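Local coordinates for protein VMB-1 (Vibrio alginolyticus, PDB 6JV4) that probably hydrolyses beta-lactam antibiotics with the help of zinc, as a subclass B1 metallo-beta-lactamase that gives its host antibiotic resistance, at residues Y139-D147 and D178-S187. Sequence-based numbering, arbitrary orientation.
Sequences YPGAGHTED and DANISEWPNS. With ZN (zinc ion), chain E.
Gly143 and His144 lay their backbone over one face of the Trp184 indole, a worked example of how a metal ligand can be held through its main chain. CA of Gly143 forms a CH-pi contact with the five-membered ring, 3.6 Å from its centroid and 22° off the normal, and His144 N sits over the middle of the ring system. Farther along, CH2 of Trp184 meets His144 CB at 3.7 Å, reaching the imidazole at its edge. With CG anti to the backbone N (chi1 169°), the His144 imidazole is carried out to the metal, where NE2 binds zinc at 2.0 Å. His82 and His84 bind the same ion, giving the three-histidine zinc site of a subclass B1 enzyme within the metallo-beta-lactamase fold; the loop bearing His144 joins strands 135-138 and 150-153.

Two direct hydrogen bonds fix successive carbonyls of this loop. Asn180 N reaches Gly143 O in the carbonyl plane at 2.8 Å, whereas the hydroxyl of Ser187, on helix 184-194, donates to Ala142 O at 2.7 Å from a tilted direction. Water 1 links His144 O to Asp178 N, and water 2 links Glu146 N to Asp178 O.

Behind this first shell, Asn180 OD1 accepts from Glu183 N in an Asx motif leading into the helix. The indole NE1 donates to Phe164 O, and the Phe164 ring stacks on Trp184. OD2 of Asp178 is hydrogen-bonded to His84 NE2, a second-shell contact that probably orients this ligand and may polarise its ring.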
loop_
_atom_site.group_PDB
_atom_site.type_symbol
_atom_site.label_atom_id
_atom_site.label_comp_id
_atom_site.label_asym_id
_atom_site.label_seq_id
_atom_site.Cartn_x
_atom_site.Cartn_y
_atom_site.Cartn_z
ATOM N N TYR A 139 -11.664 3.138 -0.653
ATOM C CA TYR A 139 -11.440 3.373 -2.097
ATOM C C TYR A 139 -11.823 4.807 -2.440
ATOM O O TYR A 139 -13.031 5.139 -2.450
ATOM C CB TYR A 139 -12.296 2.437 -2.949
ATOM C CG TYR A 139 -12.092 2.695 -4.417
ATOM C CD1 TYR A 139 -10.848 2.613 -5.016
ATOM C CD2 TYR A 139 -13.172 3.036 -5.220
ATOM C CE1 TYR A 139 -10.676 2.843 -6.374
ATOM C CE2 TYR A 139 -13.008 3.313 -6.563
ATOM C CZ TYR A 139 -11.757 3.225 -7.159
ATOM O OH TYR A 139 -11.648 3.530 -8.504
ATOM N N PRO A 140 -10.847 5.674 -2.798
ATOM C CA PRO A 140 -11.137 7.098 -3.042
ATOM C C PRO A 140 -11.535 7.426 -4.489
ATOM O O PRO A 140 -11.906 8.539 -4.793
ATOM C CB PRO A 140 -9.774 7.705 -2.668
ATOM C CG PRO A 140 -8.794 6.721 -3.213
ATOM C CD PRO A 140 -9.401 5.400 -2.818
ATOM N N GLY A 141 -11.384 6.448 -5.384
ATOM C CA GLY A 141 -11.465 6.661 -6.823
ATOM C C GLY A 141 -10.117 6.477 -7.495
ATOM O O GLY A 141 -9.097 6.254 -6.814
ATOM N N ALA A 142 -10.091 6.613 -8.817
ATOM C CA ALA A 142 -8.843 6.382 -9.584
ATOM C C ALA A 142 -7.778 7.434 -9.287
ATOM O O ALA A 142 -8.112 8.631 -9.000
ATOM C CB ALA A 142 -9.225 6.335 -11.035
ATOM N N GLY A 143 -6.517 7.041 -9.410
ATOM C CA GLY A 143 -5.388 7.985 -9.370
ATOM C C GLY A 143 -4.190 7.364 -10.033
ATOM O O GLY A 143 -4.115 7.324 -11.272
ATOM N N HIS A 144 -3.288 6.854 -9.234
ATOM C CA HIS A 144 -2.117 6.097 -9.732
ATOM C C HIS A 144 -2.585 4.936 -10.618
ATOM O O HIS A 144 -1.946 4.663 -11.676
ATOM C CB HIS A 144 -1.296 5.639 -8.554
ATOM C CG HIS A 144 -0.241 4.664 -8.942
ATOM N ND1 HIS A 144 0.865 5.050 -9.670
ATOM C CD2 HIS A 144 -0.142 3.331 -8.768
ATOM C CE1 HIS A 144 1.627 3.977 -9.839
ATOM N NE2 HIS A 144 1.063 2.932 -9.302
ATOM N N THR A 145 -3.635 4.251 -10.189
ATOM C CA THR A 145 -4.307 3.215 -10.967
ATOM C C THR A 145 -5.815 3.381 -10.745
ATOM O O THR A 145 -6.246 4.110 -9.852
ATOM C CB THR A 145 -3.846 1.797 -10.622
ATOM O OG1 THR A 145 -4.092 1.655 -9.221
ATOM C CG2 THR A 145 -2.397 1.515 -10.939
ATOM N N GLU A 146 -6.577 2.658 -11.532
ATOM C CA GLU A 146 -8.046 2.647 -11.423
ATOM C C GLU A 146 -8.434 2.129 -10.038
ATOM O O GLU A 146 -9.480 2.580 -9.504
ATOM C CB GLU A 146 -8.550 1.699 -12.519
ATOM C CG GLU A 146 -10.010 1.429 -12.501
ATOM C CD GLU A 146 -10.470 0.382 -13.532
ATOM O OE1 GLU A 146 -9.644 -0.098 -14.362
ATOM O OE2 GLU A 146 -11.673 0.126 -13.564
ATOM N N ASP A 147 -7.686 1.119 -9.542
ATOM C CA ASP A 147 -8.080 0.284 -8.383
ATOM C C ASP A 147 -7.484 0.740 -7.050
ATOM O O ASP A 147 -7.851 0.147 -6.024
ATOM C CB ASP A 147 -7.717 -1.180 -8.625
ATOM C CG ASP A 147 -6.222 -1.387 -8.774
ATOM O OD1 ASP A 147 -5.597 -0.552 -9.431
ATOM O OD2 ASP A 147 -5.731 -2.374 -8.234
ATOM N N ASP A 178 -0.881 3.423 -16.214
ATOM C CA ASP A 178 -2.179 2.895 -15.778
ATOM C C ASP A 178 -2.925 3.941 -14.949
ATOM O O ASP A 178 -4.001 3.607 -14.394
ATOM C CB ASP A 178 -1.990 1.613 -14.954
ATOM C CG ASP A 178 -1.421 0.473 -15.793
ATOM O OD1 ASP A 178 -1.926 0.329 -16.927
ATOM O OD2 ASP A 178 -0.551 -0.246 -15.292
ATOM N N ALA A 179 -2.454 5.187 -14.959
ATOM C CA ALA A 179 -3.033 6.258 -14.107
ATOM C C ALA A 179 -4.233 6.962 -14.767
ATOM O O ALA A 179 -4.436 6.890 -16.019
ATOM C CB ALA A 179 -1.948 7.243 -13.778
ATOM N N ASN A 180 -5.054 7.595 -13.943
ATOM C CA ASN A 180 -6.163 8.480 -14.327
ATOM C C ASN A 180 -5.786 9.856 -13.789
ATOM O O ASN A 180 -6.179 10.177 -12.628
ATOM C CB ASN A 180 -7.496 7.994 -13.815
ATOM C CG ASN A 180 -8.629 8.744 -14.448
ATOM O OD1 ASN A 180 -8.495 9.937 -14.737
ATOM N ND2 ASN A 180 -9.754 8.055 -14.585
ATOM N N ILE A 181 -4.987 10.585 -14.560
ATOM C CA ILE A 181 -4.451 11.884 -14.072
ATOM C C ILE A 181 -5.606 12.863 -13.814
ATOM O O ILE A 181 -5.492 13.642 -12.818
ATOM C CB ILE A 181 -3.352 12.428 -14.997
ATOM C CG1 ILE A 181 -2.117 11.533 -14.880
ATOM C CG2 ILE A 181 -3.013 13.863 -14.649
ATOM C CD1 ILE A 181 -1.067 11.758 -15.962
ATOM N N SER A 182 -6.647 12.874 -14.680
ATOM C CA SER A 182 -7.816 13.776 -14.539
ATOM C C SER A 182 -8.549 13.522 -13.239
ATOM O O SER A 182 -8.990 14.485 -12.645
ATOM C CB SER A 182 -8.786 13.636 -15.707
ATOM O OG SER A 182 -8.118 14.196 -16.820
ATOM N N GLU A 183 -8.687 12.267 -12.825
ATOM C CA GLU A 183 -9.497 11.908 -11.638
ATOM C C GLU A 183 -8.651 12.085 -10.378
ATOM O O GLU A 183 -9.245 12.346 -9.303
ATOM C CB GLU A 183 -10.056 10.487 -11.736
ATOM C CG GLU A 183 -11.155 10.195 -10.738
ATOM C CD GLU A 183 -12.444 11.016 -10.889
ATOM O OE1 GLU A 183 -12.615 11.696 -11.944
ATOM O OE2 GLU A 183 -13.181 11.114 -9.889
ATOM N N TRP A 184 -7.331 11.939 -10.461
ATOM C CA TRP A 184 -6.490 11.818 -9.252
ATOM C C TRP A 184 -6.731 12.959 -8.256
ATOM O O TRP A 184 -6.832 12.737 -7.061
ATOM C CB TRP A 184 -5.030 11.722 -9.652
ATOM C CG TRP A 184 -4.091 11.062 -8.683
ATOM C CD1 TRP A 184 -4.169 10.970 -7.306
ATOM C CD2 TRP A 184 -2.845 10.465 -9.042
ATOM N NE1 TRP A 184 -3.059 10.361 -6.800
ATOM C CE2 TRP A 184 -2.232 10.030 -7.843
ATOM C CE3 TRP A 184 -2.198 10.233 -10.269
ATOM C CZ2 TRP A 184 -0.993 9.411 -7.815
ATOM C CZ3 TRP A 184 -1.025 9.529 -10.237
ATOM C CH2 TRP A 184 -0.419 9.159 -9.047
ATOM N N PRO A 185 -6.797 14.239 -8.667
ATOM C CA PRO A 185 -6.992 15.295 -7.669
ATOM C C PRO A 185 -8.335 15.210 -6.945
ATOM O O PRO A 185 -8.401 15.548 -5.767
ATOM C CB PRO A 185 -6.889 16.566 -8.501
ATOM C CG PRO A 185 -6.184 16.168 -9.775
ATOM C CD PRO A 185 -6.575 14.737 -10.032
ATOM N N ASN A 186 -9.398 14.804 -7.633
ATOM C CA ASN A 186 -10.728 14.635 -7.009
ATOM C C ASN A 186 -10.662 13.458 -6.022
ATOM O O ASN A 186 -11.135 13.553 -4.889
ATOM C CB ASN A 186 -11.831 14.388 -8.041
ATOM C CG ASN A 186 -13.211 14.400 -7.417
ATOM O OD1 ASN A 186 -13.580 15.351 -6.721
ATOM N ND2 ASN A 186 -13.978 13.344 -7.623
ATOM N N SER A 187 -10.094 12.345 -6.438
ATOM C CA SER A 187 -9.926 11.192 -5.519
ATOM C C SER A 187 -9.129 11.625 -4.295
ATOM O O SER A 187 -9.454 11.233 -3.185
ATOM C CB SER A 187 -9.227 10.088 -6.258
ATOM O OG SER A 187 -10.024 9.704 -7.381
HETATM ZN ZN ZN E . 1.779 1.034 -9.203
HETATM O O HOH W 1 0.123 3.924 -13.341
HETATM O O HOH W 2 -5.310 1.292 -13.731
#